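Local coordinates for HD domain protein (Enterococcus faecalis, PDB 4LRL), which probably hydrolyses deoxyribonucleoside triphosphates as an HD-domain phosphohydrolase, under allosteric activation and inhibition by bound nucleotides, at residues E276-H281 against K351-A356; V378-K383 against P445-D450. All blocks are in the same frame, centred on the assembly; numbering follows the deposited sequence.

Contact 1. Residues E276-H281 against K351-A356; sequences EVILDH and KPLKSA. With DGT (2'-deoxyguanosine-5'-triphosphate), chain R.
K354 NZ donates a hydrogen bond of 2.7 Å to O1B of the bound dGTP, on the beta-phosphate. The lysine starts with CG anti to its backbone nitrogen (chi1 -162°), bends at chi2 and then runs straight, which carries the ammonium away from helix segment 276-281. R350 and K446 also bond to this nucleotide, as do K38, N60, Q65 and R68 of the second subunit, marking an interface pocket rich in positive charge. The preceding residue, L353, turns the other way and packs on the helix. Its CD1 meets V277 CG1 at 3.5 Å, the two side chains crossing at about a right angle, while its CG lies 4.0 Å from I278 CG1. Farther out on I278, the modelled distance of 2.9 Å from CD1 to K351 O is too short for comfort and, with chi2 at 147°, leaves the exact placement of that methyl doubtful. The contact thus sets the dGTP-binding run 351-356 against helix 270-291. Strand 354-357 pairs with strand 441-444 beside it, helix 338-348 packs on I278 through R346 and F347, and strand 387-389 meets V277 through A387 and N389.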
loop_
_atom_site.group_PDB
_atom_site.type_symbol
_atom_site.label_atom_id
_atom_site.label_comp_id
_atom_site.label_asym_id
_atom_site.label_seq_id
_atom_site.Cartn_x
_atom_site.Cartn_y
_atom_site.Cartn_z
ATOM N N GLU C 276 -7.782 -22.470 -20.009
ATOM C CA GLU C 276 -7.754 -22.029 -21.387
ATOM C C GLU C 276 -7.755 -23.224 -22.344
ATOM O O GLU C 276 -8.446 -23.203 -23.369
ATOM C CB GLU C 276 -6.541 -21.132 -21.621
ATOM C CG GLU C 276 -6.590 -20.363 -22.920
ATOM C CD GLU C 276 -6.109 -21.178 -24.121
ATOM O OE1 GLU C 276 -6.577 -20.896 -25.252
ATOM O OE2 GLU C 276 -5.263 -22.091 -23.942
ATOM N N VAL C 277 -6.995 -24.265 -22.007
ATOM C CA VAL C 277 -6.996 -25.495 -22.790
ATOM C C VAL C 277 -8.402 -26.093 -22.867
ATOM O O VAL C 277 -8.825 -26.523 -23.935
ATOM C CB VAL C 277 -5.953 -26.545 -22.273
ATOM C CG1 VAL C 277 -6.189 -27.902 -22.912
ATOM C CG2 VAL C 277 -4.525 -26.088 -22.572
ATOM N N ILE C 278 -9.132 -26.095 -21.751
ATOM C CA ILE C 278 -10.500 -26.609 -21.736
ATOM C C ILE C 278 -11.432 -25.755 -22.599
ATOM O O ILE C 278 -12.217 -26.284 -23.387
ATOM C CB ILE C 278 -11.032 -26.766 -20.295
ATOM C CG1 ILE C 278 -10.552 -28.101 -19.731
ATOM C CG2 ILE C 278 -12.575 -26.704 -20.246
ATOM C CD1 ILE C 278 -10.293 -28.047 -18.277
ATOM N N LEU C 279 -11.328 -24.439 -22.462
ATOM C CA LEU C 279 -12.073 -23.525 -23.310
ATOM C C LEU C 279 -11.762 -23.763 -24.803
ATOM O O LEU C 279 -12.674 -23.788 -25.634
ATOM C CB LEU C 279 -11.762 -22.079 -22.925
ATOM C CG LEU C 279 -12.332 -20.933 -23.766
ATOM C CD1 LEU C 279 -13.858 -20.891 -23.687
ATOM C CD2 LEU C 279 -11.740 -19.615 -23.281
ATOM N N ASP C 280 -10.482 -23.938 -25.126
ATOM C CA ASP C 280 -10.050 -24.121 -26.511
ATOM C C ASP C 280 -10.738 -25.342 -27.105
ATOM O O ASP C 280 -11.343 -25.272 -28.175
ATOM C CB ASP C 280 -8.517 -24.243 -26.586
ATOM C CG ASP C 280 -8.001 -24.455 -28.011
ATOM O OD1 ASP C 280 -7.443 -23.508 -28.589
ATOM O OD2 ASP C 280 -8.139 -25.566 -28.565
ATOM N N HIS C 281 -10.661 -26.452 -26.383
ATOM C CA HIS C 281 -11.171 -27.721 -26.871
ATOM C C HIS C 281 -12.693 -27.756 -26.886
ATOM O O HIS C 281 -13.304 -28.380 -27.763
ATOM C CB HIS C 281 -10.602 -28.850 -26.029
ATOM C CG HIS C 281 -9.135 -29.066 -26.228
ATOM N ND1 HIS C 281 -8.400 -29.932 -25.449
ATOM C CD2 HIS C 281 -8.268 -28.531 -27.125
ATOM C CE1 HIS C 281 -7.146 -29.937 -25.871
ATOM N NE2 HIS C 281 -7.038 -29.094 -26.884
ATOM N N LYS C 351 -12.680 -26.929 -13.547
ATOM C CA LYS C 351 -11.990 -28.213 -13.447
ATOM C C LYS C 351 -10.828 -28.168 -14.411
ATOM O O LYS C 351 -10.900 -28.768 -15.482
ATOM C CB LYS C 351 -12.894 -29.395 -13.825
ATOM C CG LYS C 351 -14.265 -29.421 -13.174
ATOM C CD LYS C 351 -14.179 -29.723 -11.715
ATOM C CE LYS C 351 -15.571 -29.955 -11.130
ATOM N NZ LYS C 351 -15.510 -29.929 -9.648
ATOM N N PRO C 352 -9.757 -27.441 -14.050
ATOM C CA PRO C 352 -8.718 -27.294 -15.063
ATOM C C PRO C 352 -8.019 -28.621 -15.311
ATOM O O PRO C 352 -8.041 -29.507 -14.446
ATOM C CB PRO C 352 -7.750 -26.273 -14.453
ATOM C CG PRO C 352 -8.282 -25.965 -13.044
ATOM C CD PRO C 352 -9.328 -26.969 -12.724
ATOM N N LEU C 353 -7.449 -28.764 -16.505
ATOM C CA LEU C 353 -6.511 -29.842 -16.765
ATOM C C LEU C 353 -5.250 -29.589 -15.937
ATOM O O LEU C 353 -4.837 -28.443 -15.759
ATOM C CB LEU C 353 -6.161 -29.902 -18.252
ATOM C CG LEU C 353 -7.232 -30.339 -19.258
ATOM C CD1 LEU C 353 -6.607 -30.502 -20.635
ATOM C CD2 LEU C 353 -7.917 -31.646 -18.865
ATOM N N LYS C 354 -4.656 -30.661 -15.422
ATOM C CA LYS C 354 -3.372 -30.604 -14.738
ATOM C C LYS C 354 -2.273 -30.642 -15.803
ATOM O O LYS C 354 -2.545 -30.984 -16.953
ATOM C CB LYS C 354 -3.269 -31.794 -13.782
ATOM C CG LYS C 354 -2.217 -31.694 -12.687
ATOM C CD LYS C 354 -2.603 -30.732 -11.549
ATOM C CE LYS C 354 -1.417 -30.551 -10.584
ATOM N NZ LYS C 354 -1.667 -29.610 -9.438
ATOM N N SER C 355 -1.045 -30.287 -15.434
ATOM C CA SER C 355 0.076 -30.284 -16.378
ATOM C C SER C 355 1.424 -30.639 -15.760
ATOM O O SER C 355 1.632 -30.517 -14.554
ATOM C CB SER C 355 0.205 -28.932 -17.077
ATOM O OG SER C 355 0.562 -27.917 -16.150
ATOM N N ALA C 356 2.343 -31.067 -16.619
ATOM C CA ALA C 356 3.717 -31.334 -16.226
ATOM C C ALA C 356 4.626 -30.687 -17.258
ATOM O O ALA C 356 4.326 -30.692 -18.448
ATOM C CB ALA C 356 3.973 -32.848 -16.149
HETATM P PG DGT R . -4.175 -28.798 -5.810
HETATM O O1G DGT R . -3.018 -28.138 -5.080
HETATM O O2G DGT R . -3.939 -30.270 -6.120
HETATM O O3G DGT R . -5.542 -28.487 -5.221
HETATM O O3B DGT R . -4.262 -28.138 -7.283
HETATM P PB DGT R . -3.504 -26.789 -7.685
HETATM O O1B DGT R . -2.357 -27.136 -8.597
HETATM O O2B DGT R . -3.264 -25.949 -6.456
HETATM O O3A DGT R . -4.615 -26.053 -8.576
HETATM P PA DGT R . -5.941 -25.336 -8.027
HETATM O O1A DGT R . -7.029 -25.666 -9.009
HETATM O O2A DGT R . -6.194 -25.560 -6.572
HETATM O "O5'" DGT R . -5.606 -23.773 -8.245
HETATM C "C5'" DGT R . -4.383 -23.166 -7.839
HETATM C "C4'" DGT R . -4.663 -21.852 -7.114
HETATM O "O4'" DGT R . -5.692 -21.065 -7.737
HETATM C "C3'" DGT R . -5.201 -22.111 -5.714
HETATM O "O3'" DGT R . -4.169 -22.511 -4.793
HETATM C "C2'" DGT R . -5.899 -20.800 -5.376
HETATM C "C1'" DGT R . -6.296 -20.230 -6.739
HETATM N N9 DGT R . -7.768 -20.182 -6.919
HETATM C C8 DGT R . -8.469 -19.087 -7.278
HETATM N N7 DGT R . -9.802 -19.346 -7.373
HETATM C C5 DGT R . -9.964 -20.647 -7.070
HETATM C C6 DGT R . -11.111 -21.592 -6.956
HETATM O O6 DGT R . -12.291 -21.260 -7.185
HETATM N N1 DGT R . -10.861 -22.850 -6.616
HETATM C C2 DGT R . -9.628 -23.297 -6.349
HETATM N N2 DGT R . -9.503 -24.594 -6.007
HETATM N N3 DGT R . -8.523 -22.507 -6.431
HETATM C C4 DGT R . -8.628 -21.191 -6.773
#

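Contact 2. Residues V378-K383 against P445-D450; sequences VGFNPK and PKEMLD. With DGT (2'-deoxyguanosine-5'-triphosphate), chain R.
V378 and F380 face the short 3-10 turn 446-448 and the proline before it, with CA atoms 8.6 Å apart for V378 and M448 and 8.2 Å for F380 and P445. A Schellman motif ends helix 361-377 here: G379 takes a positive phi of 111°, and two bonds return into the last turn. Two residues on, N381 N-caps the next helix, its OD1 accepting from K383 N at 3.0 Å. F380, between the two helix ends, carries most of the packing. P445 CG sits over one face of its ring in a CH-pi contact, 3.8 Å from the centroid and 11° off the ring normal. E447 CG comes obliquely to within 3.4 Å of F380 CZ, and the E447 carboxylate stands nearly perpendicular to the ring; its OE2 is held by a salt bridge to R346 of helix 338-348. M448 bends at chi2, which brings SD to 3.5 Å from V378 CG2 and into an oblique Met-aromatic contact with F380, 5.4 Å from the ring centroid. Helix 361-377 adds I375 against both F380 and M448. K446 leaves this packing in the other direction: CG is anti to the backbone N (chi1 -171°), the chain is extended beyond it, and NZ donates to dGTP O2G at 3.3 Å.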
loop_
_atom_site.group_PDB
_atom_site.type_symbol
_atom_site.label_atom_id
_atom_site.label_comp_id
_atom_site.label_asym_id
_atom_site.label_seq_id
_atom_site.Cartn_x
_atom_site.Cartn_y
_atom_site.Cartn_z
ATOM N N VAL C 378 -8.356 -45.187 -20.155
ATOM C CA VAL C 378 -9.307 -44.966 -19.051
ATOM C C VAL C 378 -10.563 -44.183 -19.467
ATOM O O VAL C 378 -11.445 -43.957 -18.645
ATOM C CB VAL C 378 -8.646 -44.353 -17.773
ATOM C CG1 VAL C 378 -7.441 -45.183 -17.343
ATOM C CG2 VAL C 378 -8.261 -42.878 -17.972
ATOM N N GLY C 379 -10.645 -43.793 -20.744
ATOM C CA GLY C 379 -11.872 -43.222 -21.304
ATOM C C GLY C 379 -11.836 -41.748 -21.679
ATOM O O GLY C 379 -12.866 -41.180 -22.064
ATOM N N PHE C 380 -10.666 -41.118 -21.569
ATOM C CA PHE C 380 -10.533 -39.719 -21.942
ATOM C C PHE C 380 -9.986 -39.603 -23.356
ATOM O O PHE C 380 -8.833 -39.962 -23.602
ATOM C CB PHE C 380 -9.602 -38.973 -20.983
ATOM C CG PHE C 380 -10.151 -38.789 -19.598
ATOM C CD1 PHE C 380 -9.657 -39.539 -18.539
ATOM C CD2 PHE C 380 -11.132 -37.833 -19.341
ATOM C CE1 PHE C 380 -10.154 -39.355 -17.228
ATOM C CE2 PHE C 380 -11.633 -37.639 -18.046
ATOM C CZ PHE C 380 -11.147 -38.402 -16.989
ATOM N N ASN C 381 -10.797 -39.105 -24.287
ATOM C CA ASN C 381 -10.299 -38.850 -25.632
ATOM C C ASN C 381 -9.128 -37.846 -25.567
ATOM O O ASN C 381 -9.309 -36.712 -25.117
ATOM C CB ASN C 381 -11.422 -38.360 -26.553
ATOM C CG ASN C 381 -10.993 -38.282 -28.006
ATOM O OD1 ASN C 381 -9.872 -37.884 -28.313
ATOM N ND2 ASN C 381 -11.894 -38.651 -28.913
ATOM N N PRO C 382 -7.926 -38.274 -26.008
ATOM C CA PRO C 382 -6.694 -37.476 -25.876
ATOM C C PRO C 382 -6.710 -36.165 -26.671
ATOM O O PRO C 382 -6.024 -35.204 -26.303
ATOM C CB PRO C 382 -5.605 -38.405 -26.431
ATOM C CG PRO C 382 -6.222 -39.779 -26.469
ATOM C CD PRO C 382 -7.678 -39.563 -26.681
ATOM N N LYS C 383 -7.482 -36.124 -27.751
ATOM C CA LYS C 383 -7.577 -34.910 -28.551
ATOM C C LYS C 383 -8.215 -33.743 -27.781
ATOM O O LYS C 383 -7.940 -32.584 -28.086
ATOM C CB LYS C 383 -8.320 -35.160 -29.858
ATOM C CG LYS C 383 -7.606 -36.097 -30.808
ATOM C CD LYS C 383 -7.799 -35.667 -32.264
ATOM C CE LYS C 383 -7.352 -36.742 -33.257
ATOM N NZ LYS C 383 -8.327 -37.861 -33.320
ATOM N N PRO C 445 -5.998 -34.781 -17.609
ATOM C CA PRO C 445 -6.981 -34.715 -16.527
ATOM C C PRO C 445 -6.328 -34.997 -15.190
ATOM O O PRO C 445 -5.506 -35.906 -15.082
ATOM C CB PRO C 445 -7.986 -35.816 -16.886
ATOM C CG PRO C 445 -7.816 -36.001 -18.364
ATOM C CD PRO C 445 -6.349 -35.827 -18.588
ATOM N N LYS C 446 -6.677 -34.186 -14.200
ATOM C CA LYS C 446 -6.252 -34.388 -12.819
ATOM C C LYS C 446 -6.521 -35.821 -12.344
ATOM O O LYS C 446 -5.681 -36.421 -11.662
ATOM C CB LYS C 446 -6.949 -33.382 -11.890
ATOM C CG LYS C 446 -6.406 -33.380 -10.465
ATOM C CD LYS C 446 -7.025 -32.289 -9.581
ATOM C CE LYS C 446 -6.687 -32.548 -8.111
ATOM N NZ LYS C 446 -6.807 -31.339 -7.239
ATOM N N GLU C 447 -7.676 -36.369 -12.716
ATOM C CA GLU C 447 -8.064 -37.705 -12.244
ATOM C C GLU C 447 -7.103 -38.828 -12.656
ATOM O O GLU C 447 -7.184 -39.936 -12.125
ATOM C CB GLU C 447 -9.544 -38.052 -12.527
ATOM C CG GLU C 447 -10.136 -37.595 -13.852
ATOM C CD GLU C 447 -10.610 -36.144 -13.837
ATOM O OE1 GLU C 447 -11.837 -35.914 -13.763
ATOM O OE2 GLU C 447 -9.755 -35.238 -13.909
ATOM N N MET C 448 -6.174 -38.522 -13.563
ATOM C CA MET C 448 -5.114 -39.459 -13.936
ATOM C C MET C 448 -4.149 -39.707 -12.783
ATOM O O MET C 448 -3.524 -40.766 -12.713
ATOM C CB MET C 448 -4.323 -38.959 -15.151
ATOM C CG MET C 448 -5.074 -38.976 -16.481
ATOM S SD MET C 448 -5.801 -40.562 -16.953
ATOM C CE MET C 448 -4.354 -41.605 -17.110
ATOM N N LEU C 449 -4.030 -38.727 -11.887
ATOM C CA LEU C 449 -3.075 -38.784 -10.784
ATOM C C LEU C 449 -3.647 -39.316 -9.471
ATOM O O LEU C 449 -3.061 -40.211 -8.867
ATOM C CB LEU C 449 -2.424 -37.416 -10.561
ATOM C CG LEU C 449 -1.447 -36.921 -11.631
ATOM C CD1 LEU C 449 -0.958 -35.522 -11.277
ATOM C CD2 LEU C 449 -0.265 -37.869 -11.817
ATOM N N ASP C 450 -4.778 -38.770 -9.030
ATOM C CA ASP C 450 -5.340 -39.105 -7.714
ATOM C C ASP C 450 -6.370 -40.235 -7.765
ATOM O O ASP C 450 -7.056 -40.406 -8.775
ATOM C CB ASP C 450 -5.928 -37.855 -7.026
ATOM C CG ASP C 450 -6.872 -37.064 -7.934
ATOM O OD1 ASP C 450 -6.412 -36.078 -8.553
ATOM O OD2 ASP C 450 -8.066 -37.431 -8.032
HETATM P PG DGT R . -4.175 -28.798 -5.810
HETATM O O1G DGT R . -3.018 -28.138 -5.080
HETATM O O2G DGT R . -3.939 -30.270 -6.120
HETATM O O3G DGT R . -5.542 -28.487 -5.221
HETATM O O3B DGT R . -4.262 -28.138 -7.283
HETATM P PB DGT R . -3.504 -26.789 -7.685
HETATM O O1B DGT R . -2.357 -27.136 -8.597
HETATM O O2B DGT R . -3.264 -25.949 -6.456
HETATM O O3A DGT R . -4.615 -26.053 -8.576
HETATM P PA DGT R . -5.941 -25.336 -8.027
HETATM O O1A DGT R . -7.029 -25.666 -9.009
HETATM O O2A DGT R . -6.194 -25.560 -6.572
HETATM O "O5'" DGT R . -5.606 -23.773 -8.245
HETATM C "C5'" DGT R . -4.383 -23.166 -7.839
HETATM C "C4'" DGT R . -4.663 -21.852 -7.114
HETATM O "O4'" DGT R . -5.692 -21.065 -7.737
HETATM C "C3'" DGT R . -5.201 -22.111 -5.714
HETATM O "O3'" DGT R . -4.169 -22.511 -4.793
HETATM C "C2'" DGT R . -5.899 -20.800 -5.376
HETATM C "C1'" DGT R . -6.296 -20.230 -6.739
HETATM N N9 DGT R . -7.768 -20.182 -6.919
HETATM C C8 DGT R . -8.469 -19.087 -7.278
HETATM N N7 DGT R . -9.802 -19.346 -7.373
HETATM C C5 DGT R . -9.964 -20.647 -7.070
HETATM C C6 DGT R . -11.111 -21.592 -6.956
HETATM O O6 DGT R . -12.291 -21.260 -7.185
HETATM N N1 DGT R . -10.861 -22.850 -6.616
HETATM C C2 DGT R . -9.628 -23.297 -6.349
HETATM N N2 DGT R . -9.503 -24.594 -6.007
HETATM N N3 DGT R . -8.523 -22.507 -6.431
HETATM C C4 DGT R . -8.628 -21.191 -6.773
#

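Contacts 1 and 2 lie with their centres about 11 Å apart within the HD associated region and meet the same dGTP from neighbouring strand ends. Residues 351-356 and 445-450 abut directly: L353 CD2 is 3.9 Å from P445 N, and K354 CB is 4.1 Å from K446 CA. The two lysines therefore start side by side, one bonding to the beta- and the other to the gamma-phosphate. On the far side, H281 CE1 packs 3.5 Å from K383 O. R346 joins both contacts, touching I278 and K351 as well as F380 and P445. The nickel ion has a separate site at H90, H134, D135 and D207, consistent with a regulatory role for this dGTP.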